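Salicylaldehyde dehydrogenase NahF (Pseudomonas putida, PDB 4JZ6) binds salicylaldehyde and probably catalyses its NAD(+)-dependent oxidation to salicylate, a step in the breakdown of naphthalene. Local coordinates at residues A[22-27]-A[60-65]; A[342-347]-A[371-376]; A[382-387]-A[404-409]. All coordinates share one frame; numbering follows the deposited sequence.

Contact 1 (A[22-27]-A[60-65])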
loop_
_atom_site.group_PDB
_atom_site.type_symbol
_atom_site.label_atom_id
_atom_site.label_comp_id
_atom_site.label_asym_id
_atom_site.label_seq_id
_atom_site.Cartn_x
_atom_site.Cartn_y
_atom_site.Cartn_z
ATOM N N LEU A 22 -6.546 -21.964 -21.912
ATOM C CA LEU A 22 -6.905 -20.791 -21.110
ATOM C C LEU A 22 -8.238 -21.054 -20.412
ATOM O O LEU A 22 -8.985 -21.950 -20.811
ATOM C CB LEU A 22 -7.038 -19.560 -22.009
ATOM C CG LEU A 22 -5.843 -18.620 -22.195
ATOM C CD1 LEU A 22 -4.504 -19.337 -22.036
ATOM C CD2 LEU A 22 -5.937 -17.911 -23.549
ATOM N N PHE A 23 -8.547 -20.274 -19.379
ATOM C CA PHE A 23 -9.818 -20.438 -18.677
ATOM C C PHE A 23 -10.546 -19.113 -18.450
ATOM O O PHE A 23 -10.094 -18.270 -17.673
ATOM C CB PHE A 23 -9.593 -21.151 -17.348
ATOM C CG PHE A 23 -10.857 -21.507 -16.628
ATOM C CD1 PHE A 23 -11.618 -22.595 -17.034
ATOM C CD2 PHE A 23 -11.280 -20.764 -15.535
ATOM C CE1 PHE A 23 -12.785 -22.938 -16.365
ATOM C CE2 PHE A 23 -12.441 -21.097 -14.864
ATOM C CZ PHE A 23 -13.194 -22.189 -15.275
ATOM N N ILE A 24 -11.671 -18.934 -19.140
ATOM C CA ILE A 24 -12.501 -17.740 -18.995
ATOM C C ILE A 24 -13.986 -18.107 -18.955
ATOM O O ILE A 24 -14.467 -18.843 -19.816
ATOM C CB ILE A 24 -12.271 -16.745 -20.148
ATOM C CG1 ILE A 24 -10.801 -16.325 -20.215
ATOM C CG2 ILE A 24 -13.164 -15.533 -19.982
ATOM C CD1 ILE A 24 -10.509 -15.298 -21.279
ATOM N N ASN A 25 -14.699 -17.594 -17.952
ATOM C CA ASN A 25 -16.138 -17.838 -17.799
ATOM C C ASN A 25 -16.541 -19.311 -17.740
ATOM O O ASN A 25 -17.432 -19.741 -18.473
ATOM C CB ASN A 25 -16.926 -17.141 -18.912
ATOM C CG ASN A 25 -17.524 -15.825 -18.466
ATOM O OD1 ASN A 25 -17.914 -15.666 -17.306
ATOM N ND2 ASN A 25 -17.607 -14.870 -19.388
ATOM N N ASN A 26 -15.892 -20.073 -16.864
ATOM C CA ASN A 26 -16.169 -21.499 -16.720
ATOM C C ASN A 26 -15.988 -22.261 -18.028
ATOM O O ASN A 26 -16.621 -23.297 -18.250
ATOM C CB ASN A 26 -17.571 -21.735 -16.139
ATOM C CG ASN A 26 -17.589 -21.692 -14.619
ATOM O OD1 ASN A 26 -16.570 -21.422 -13.975
ATOM N ND2 ASN A 26 -18.755 -21.954 -14.037
ATOM N N ALA A 27 -15.119 -21.741 -18.892
ATOM C CA ALA A 27 -14.852 -22.379 -20.177
ATOM C C ALA A 27 -13.358 -22.486 -20.451
ATOM O O ALA A 27 -12.627 -21.499 -20.362
ATOM C CB ALA A 27 -15.543 -21.622 -21.302
ATOM N N ILE A 60 -8.014 -9.014 -22.044
ATOM C CA ILE A 60 -9.094 -8.058 -21.861
ATOM C C ILE A 60 -10.421 -8.796 -21.678
ATOM O O ILE A 60 -11.264 -8.387 -20.871
ATOM C CB ILE A 60 -9.181 -7.063 -23.036
ATOM C CG1 ILE A 60 -7.846 -6.332 -23.208
ATOM C CG2 ILE A 60 -10.293 -6.068 -22.810
ATOM C CD1 ILE A 60 -7.323 -5.722 -21.928
ATOM N N LYS A 61 -10.589 -9.889 -22.421
ATOM C CA LYS A 61 -11.770 -10.739 -22.291
ATOM C C LYS A 61 -11.856 -11.289 -20.875
ATOM O O LYS A 61 -12.945 -11.413 -20.309
ATOM C CB LYS A 61 -11.717 -11.896 -23.289
ATOM C CG LYS A 61 -12.859 -11.906 -24.289
ATOM C CD LYS A 61 -12.623 -10.903 -25.409
ATOM C CE LYS A 61 -13.829 -10.797 -26.343
ATOM N NZ LYS A 61 -14.906 -9.911 -25.802
ATOM N N ALA A 62 -10.694 -11.609 -20.310
ATOM C CA ALA A 62 -10.608 -12.133 -18.952
ATOM C C ALA A 62 -11.027 -11.080 -17.928
ATOM O O ALA A 62 -11.739 -11.379 -16.966
ATOM C CB ALA A 62 -9.194 -12.624 -18.666
ATOM N N ALA A 63 -10.584 -9.847 -18.137
ATOM C CA ALA A 63 -10.914 -8.770 -17.218
ATOM C C ALA A 63 -12.403 -8.454 -17.275
ATOM O O ALA A 63 -13.054 -8.268 -16.240
ATOM C CB ALA A 63 -10.102 -7.538 -17.539
ATOM N N GLN A 64 -12.934 -8.394 -18.492
ATOM C CA GLN A 64 -14.349 -8.111 -18.693
ATOM C C GLN A 64 -15.214 -9.172 -18.018
ATOM O O GLN A 64 -16.182 -8.848 -17.324
ATOM C CB GLN A 64 -14.668 -7.989 -20.187
ATOM C CG GLN A 64 -14.082 -6.724 -20.826
ATOM C CD GLN A 64 -14.163 -6.722 -22.345
ATOM O OE1 GLN A 64 -14.419 -7.753 -22.974
ATOM N NE2 GLN A 64 -13.938 -5.556 -22.942
ATOM N N ALA A 65 -14.841 -10.435 -18.203
ATOM C CA ALA A 65 -15.502 -11.535 -17.509
ATOM C C ALA A 65 -15.463 -11.328 -15.992
ATOM O O ALA A 65 -16.486 -11.443 -15.319
ATOM C CB ALA A 65 -14.862 -12.861 -17.884
HETATM O O HOH W 1 -18.520 -13.098 -16.158
#

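Contact 2 (A[342-347]-A[371-376])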
loop_
_atom_site.group_PDB
_atom_site.type_symbol
_atom_site.label_atom_id
_atom_site.label_comp_id
_atom_site.label_asym_id
_atom_site.label_seq_id
_atom_site.Cartn_x
_atom_site.Cartn_y
_atom_site.Cartn_z
ATOM N N GLY A 342 16.924 -31.096 -6.764
ATOM C CA GLY A 342 16.425 -31.331 -8.106
ATOM C C GLY A 342 17.058 -30.386 -9.107
ATOM O O GLY A 342 17.916 -29.582 -8.750
ATOM N N PRO A 343 16.658 -30.488 -10.381
ATOM C CA PRO A 343 17.188 -29.534 -11.359
ATOM C C PRO A 343 16.575 -28.154 -11.162
ATOM O O PRO A 343 15.459 -28.046 -10.660
ATOM C CB PRO A 343 16.754 -30.130 -12.701
ATOM C CG PRO A 343 15.564 -30.978 -12.375
ATOM C CD PRO A 343 15.844 -31.541 -11.013
ATOM N N MET A 344 17.305 -27.113 -11.541
ATOM C CA MET A 344 16.768 -25.759 -11.507
ATOM C C MET A 344 15.768 -25.575 -12.636
ATOM O O MET A 344 15.572 -26.477 -13.444
ATOM C CB MET A 344 17.890 -24.728 -11.578
ATOM C CG MET A 344 18.779 -24.766 -10.356
ATOM S SD MET A 344 20.126 -23.577 -10.359
ATOM C CE MET A 344 21.069 -24.132 -11.778
ATOM N N VAL A 345 15.133 -24.410 -12.691
ATOM C CA VAL A 345 13.966 -24.220 -13.553
ATOM C C VAL A 345 14.302 -24.031 -15.030
ATOM O O VAL A 345 13.530 -24.428 -15.904
ATOM C CB VAL A 345 13.082 -23.037 -13.063
ATOM C CG1 VAL A 345 13.790 -21.706 -13.272
ATOM C CG2 VAL A 345 11.739 -23.033 -13.769
ATOM N N SER A 346 15.458 -23.441 -15.309
ATOM C CA SER A 346 15.777 -23.012 -16.664
ATOM C C SER A 346 17.244 -23.242 -16.986
ATOM O O SER A 346 18.097 -23.122 -16.107
ATOM C CB SER A 346 15.436 -21.527 -16.822
ATOM O OG SER A 346 15.797 -21.030 -18.099
ATOM N N PRO A 347 17.549 -23.550 -18.258
ATOM C CA PRO A 347 18.933 -23.768 -18.709
ATOM C C PRO A 347 19.720 -22.462 -18.719
ATOM O O PRO A 347 20.552 -22.243 -19.598
ATOM C CB PRO A 347 18.763 -24.261 -20.152
ATOM C CG PRO A 347 17.306 -24.623 -20.292
ATOM C CD PRO A 347 16.576 -23.738 -19.349
ATOM N N GLY A 371 30.482 -26.801 -6.416
ATOM C CA GLY A 371 31.168 -26.412 -7.634
ATOM C C GLY A 371 30.248 -25.533 -8.452
ATOM O O GLY A 371 29.151 -25.196 -8.002
ATOM N N MET A 372 30.678 -25.149 -9.648
ATOM C CA MET A 372 29.860 -24.270 -10.479
ATOM C C MET A 372 28.712 -25.026 -11.117
ATOM O O MET A 372 28.549 -26.225 -10.902
ATOM C CB MET A 372 30.695 -23.564 -11.547
ATOM C CG MET A 372 31.244 -22.217 -11.110
ATOM S SD MET A 372 32.216 -21.407 -12.391
ATOM C CE MET A 372 32.196 -19.714 -11.803
ATOM N N ALA A 373 27.916 -24.315 -11.903
ATOM C CA ALA A 373 26.722 -24.895 -12.490
ATOM C C ALA A 373 26.845 -25.046 -14.000
ATOM O O ALA A 373 27.813 -24.598 -14.614
ATOM C CB ALA A 373 25.501 -24.052 -12.140
ATOM N N GLN A 374 25.851 -25.696 -14.587
ATOM C CA GLN A 374 25.752 -25.812 -16.030
ATOM C C GLN A 374 24.287 -26.007 -16.374
ATOM O O GLN A 374 23.702 -27.034 -16.039
ATOM C CB GLN A 374 26.574 -26.992 -16.538
ATOM C CG GLN A 374 26.667 -27.042 -18.047
ATOM C CD GLN A 374 27.375 -25.833 -18.622
ATOM O OE1 GLN A 374 28.449 -25.448 -18.153
ATOM N NE2 GLN A 374 26.774 -25.222 -19.640
ATOM N N GLY A 375 23.693 -25.018 -17.033
ATOM C CA GLY A 375 22.268 -25.048 -17.298
ATOM C C GLY A 375 21.512 -25.095 -15.987
ATOM O O GLY A 375 21.704 -24.241 -15.122
ATOM N N ALA A 376 20.667 -26.107 -15.827
ATOM C CA ALA A 376 19.864 -26.229 -14.619
ATOM C C ALA A 376 20.440 -27.249 -13.644
ATOM O O ALA A 376 19.794 -27.609 -12.663
ATOM C CB ALA A 376 18.432 -26.582 -14.973
#

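Contact 3 (A[382-387]-A[404-409])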
loop_
_atom_site.group_PDB
_atom_site.type_symbol
_atom_site.label_atom_id
_atom_site.label_comp_id
_atom_site.label_asym_id
_atom_site.label_seq_id
_atom_site.Cartn_x
_atom_site.Cartn_y
_atom_site.Cartn_z
ATOM N N ILE A 382 28.483 -24.347 -1.127
ATOM C CA ILE A 382 28.622 -23.364 -0.053
ATOM C C ILE A 382 29.908 -22.555 -0.237
ATOM O O ILE A 382 30.991 -23.125 -0.403
ATOM C CB ILE A 382 28.665 -24.028 1.340
ATOM C CG1 ILE A 382 27.458 -24.940 1.555
ATOM C CG2 ILE A 382 28.718 -22.979 2.426
ATOM C CD1 ILE A 382 27.570 -25.796 2.792
ATOM N N LEU A 383 29.785 -21.230 -0.220
ATOM C CA LEU A 383 30.948 -20.350 -0.294
ATOM C C LEU A 383 31.203 -19.734 1.079
ATOM O O LEU A 383 30.274 -19.252 1.737
ATOM C CB LEU A 383 30.746 -19.257 -1.347
ATOM C CG LEU A 383 30.446 -19.727 -2.773
ATOM C CD1 LEU A 383 30.241 -18.551 -3.712
ATOM C CD2 LEU A 383 31.565 -20.595 -3.263
ATOM N N ASP A 384 32.462 -19.768 1.511
ATOM C CA ASP A 384 32.855 -19.230 2.810
ATOM C C ASP A 384 33.712 -17.979 2.628
ATOM O O ASP A 384 34.281 -17.762 1.555
ATOM C CB ASP A 384 33.642 -20.278 3.598
ATOM C CG ASP A 384 33.767 -19.931 5.076
ATOM O OD1 ASP A 384 33.358 -18.817 5.474
ATOM O OD2 ASP A 384 34.287 -20.774 5.838
ATOM N N HIS A 385 33.812 -17.174 3.687
ATOM C CA HIS A 385 34.563 -15.918 3.658
ATOM C C HIS A 385 34.079 -14.998 2.546
ATOM O O HIS A 385 34.879 -14.443 1.790
ATOM C CB HIS A 385 36.062 -16.170 3.510
ATOM C CG HIS A 385 36.605 -17.156 4.491
ATOM N ND1 HIS A 385 36.826 -16.848 5.814
ATOM C CD2 HIS A 385 36.978 -18.452 4.338
ATOM C CE1 HIS A 385 37.309 -17.907 6.437
ATOM N NE2 HIS A 385 37.412 -18.894 5.564
ATOM N N VAL A 386 32.763 -14.855 2.447
ATOM C CA VAL A 386 32.164 -13.912 1.521
ATOM C C VAL A 386 32.163 -12.521 2.156
ATOM O O VAL A 386 31.874 -12.366 3.343
ATOM C CB VAL A 386 30.744 -14.360 1.127
ATOM C CG1 VAL A 386 30.001 -13.258 0.401
ATOM C CG2 VAL A 386 30.830 -15.613 0.270
ATOM N N LYS A 387 32.515 -11.515 1.363
ATOM C CA LYS A 387 32.681 -10.162 1.870
ATOM C C LYS A 387 31.829 -9.168 1.076
ATOM O O LYS A 387 31.350 -9.473 -0.018
ATOM C CB LYS A 387 34.162 -9.767 1.826
ATOM C CG LYS A 387 35.075 -10.597 2.726
ATOM C CD LYS A 387 34.862 -10.254 4.201
ATOM C CE LYS A 387 36.089 -10.578 5.066
ATOM N NZ LYS A 387 36.175 -12.011 5.489
ATOM N N VAL A 404 28.480 -17.932 3.330
ATOM C CA VAL A 404 28.795 -17.716 4.734
ATOM C C VAL A 404 29.505 -16.379 4.920
ATOM O O VAL A 404 30.563 -16.141 4.333
ATOM C CB VAL A 404 29.701 -18.829 5.293
ATOM C CG1 VAL A 404 29.781 -18.735 6.799
ATOM C CG2 VAL A 404 29.182 -20.189 4.880
ATOM N N ILE A 405 28.912 -15.504 5.727
ATOM C CA ILE A 405 29.581 -14.270 6.117
ATOM C C ILE A 405 29.928 -14.346 7.595
ATOM O O ILE A 405 29.052 -14.519 8.441
ATOM C CB ILE A 405 28.703 -13.038 5.875
ATOM C CG1 ILE A 405 28.154 -13.051 4.446
ATOM C CG2 ILE A 405 29.504 -11.779 6.136
ATOM C CD1 ILE A 405 27.007 -12.093 4.226
ATOM N N ARG A 406 31.215 -14.243 7.899
ATOM C CA ARG A 406 31.668 -14.313 9.276
ATOM C C ARG A 406 31.622 -12.926 9.900
ATOM O O ARG A 406 31.811 -11.920 9.213
ATOM C CB ARG A 406 33.080 -14.888 9.341
ATOM C CG ARG A 406 33.153 -16.355 8.965
ATOM C CD ARG A 406 34.539 -16.754 8.509
ATOM N NE ARG A 406 34.599 -18.167 8.152
ATOM C CZ ARG A 406 35.231 -19.097 8.860
ATOM N NH1 ARG A 406 35.222 -20.359 8.450
ATOM N NH2 ARG A 406 35.883 -18.769 9.971
ATOM N N CYS A 407 31.360 -12.876 11.202
ATOM C CA CYS A 407 31.263 -11.605 11.908
ATOM C C CYS A 407 31.748 -11.736 13.337
ATOM O O CYS A 407 31.889 -12.842 13.858
ATOM C CB CYS A 407 29.822 -11.095 11.908
ATOM S SG CYS A 407 28.674 -12.061 12.930
ATOM N N LYS A 408 32.001 -10.596 13.964
ATOM C CA LYS A 408 32.412 -10.561 15.358
ATOM C C LYS A 408 31.416 -9.770 16.189
ATOM O O LYS A 408 31.380 -8.542 16.133
ATOM C CB LYS A 408 33.814 -9.956 15.494
ATOM C CG LYS A 408 34.933 -10.928 15.157
ATOM C CD LYS A 408 36.081 -10.241 14.423
ATOM C CE LYS A 408 37.153 -11.248 14.006
ATOM N NZ LYS A 408 38.282 -10.609 13.267
ATOM N N GLY A 409 30.598 -10.476 16.954
ATOM C CA GLY A 409 29.750 -9.824 17.927
ATOM C C GLY A 409 28.319 -9.606 17.486
ATOM O O GLY A 409 27.991 -9.638 16.296
HETATM O O HOH W 2 33.029 -13.500 5.881
#

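Contact 1 (A[22-27]-A[60-65])
Ile24 passes Ala62 of helix 60-65 with their CA atoms 5.9 Å apart, and the axes of strand segment 22-24 and helix 60-65 come within 9.0 Å at 32° to each other. The Ile24 side chain points at the helix and meets it with both branches. With Ile24 CG2 anti to the backbone N, that methyl packs on Ala65 CB at 3.8 Å, while CG1 carries CD1 one turn back along the helix, 4.0 Å from Ala62 CB and 3.8 Å from Ala62 N. Lys61 adds the root of its side chain, CB, beside the same CD1. The next two residues, Asn25 and Asn26, both have left-handed backbone angles, close to a type I' turn, and form the tip of the beta-hairpin made by strands 18-24 and 27-29. Helix 56-73 lies against this tip; Ile24 and Ala65 both touch Asn216 of strand 215-218, and Ala62 touches Leu218. On the solvent side, Asn25 lays its amide end by Ala65, ND2 standing 3.7 Å from Ala65 CB. The oxygen of the same amide is linked to the helix by a water, which donates to Asn25 OD1 at 2.9 Å and to Ala65 O at 2.8 Å.

Contact 2 (A[342-347]-A[371-376])
Met344 CG stands anti to its own carbonyl carbon (chi1 -66°), and a bend at chi3 (-63°) turns CE back over the backbone of Gly375 and Ala376. Two irregular loops meet here: 342-347 runs into helix 349-362, while the loop 371-376 belongs to the long connection between the antiparallel strands 366-369 and 381-384. Gly375 and Ala376 have the backbone angles of the central pair of a type II' turn, with glycine in the positive-phi position. Met344 CE comes to 3.4 Å from Gly375 O and 3.7 Å from Ala376 C, a contact mainly with the peptide. More loosely, CE also reaches Ala373 CB.

In the other direction Ala376 pushes its CB into the concave side of the 342-347 loop. There Ala376 CB lies 3.2 Å from Met344 O, a tight fit, and 3.9 Å from Met344 CB. Further along, Ser346 O, which is hydrogen-bonded to Ser349 OG at the start of helix 349-362, borders the same methyl. Close by, Pro347 and Gly375 pass backbone to backbone, CA to CA at 3.8 Å, leaving little room between them. The same helix holds the second loop too, since Asn354 OD1 bonds Ala373 N.

The one direct hydrogen bond between the loops runs from Met344 N to Ala376 O at 2.8 Å, nearly straight at 171° and on an in-plane lone pair of the carbonyl, with Pro343 CA adding a C-H contact to that oxygen at 3.5 Å.

Contact 3 (A[382-387]-A[404-409])
Arg406 holds Asp384 side-on in a two-point salt bridge, NE to OD1 at 3.0 Å and NH1 to OD2 at 2.8 Å. OD2 offers its syn lone pair; the carboxylate and guanidinium planes are 25° apart, and both oxygens lie near the guanidinium plane. His385 CE1 stands over one face of the guanidinium, near its rim, 3.2 Å from Arg406 NE, the ring and guanidinium planes 20° apart. Asp384 CG is anti to the backbone N (chi1 -165°), and from there OD1 also touches Val404 CB.

These groups belong to a parallel strand pair, 381-384 and 401-407, in the seven-stranded sheet of the aldehyde dehydrogenase catalytic domain. Val404 N bonds Leu383 O at 2.7 Å. The regular pairing then breaks at His385, whose backbone is left-handed: Val404 O accepts from Val386 N at 3.2 Å instead of from the histidine. Next along, a water fills the place of a direct bond, donating to Val386 O and accepting from Arg406 N. Apolar contacts flank the pair, Ile382 CG2 on Val404 CG2 at 3.7 Å and Val386 beside Ile405.

Farther out, helix 311-327 crosses this side of the sheet, with Ala314 against Arg406 and Val318 against Asp384. A leucine in place of Arg406 would probably leave the buried Asp384 carboxylate without its counter-charge and His385 CE1 without the guanidinium it stands over. Asp315 OD1 of that helix makes a second salt bridge to Arg406 NH1.

The three contacts follow one another along the chain, and none touches another. Contacts 2 and 3 are neighbours, their nearest atoms about 6 Å apart and their centres 24 Å. The loop 371-376 leads on to strand 381-384, and strand 366-369, before the loop, pairs with strand 381-384. Contact 1 lies on the other side of the chain's centre from contact 3, 51 Å between centres, and its centre is 36 Å from that of contact 2. All three lie away from the salicylaldehyde pockets and the predicted active site. In contact 2 the Met344 side chain is about 14 Å from a bound salicylaldehyde and touches Gln299, which immediately precedes the pocket residues Ile300, Cys301 and Met302.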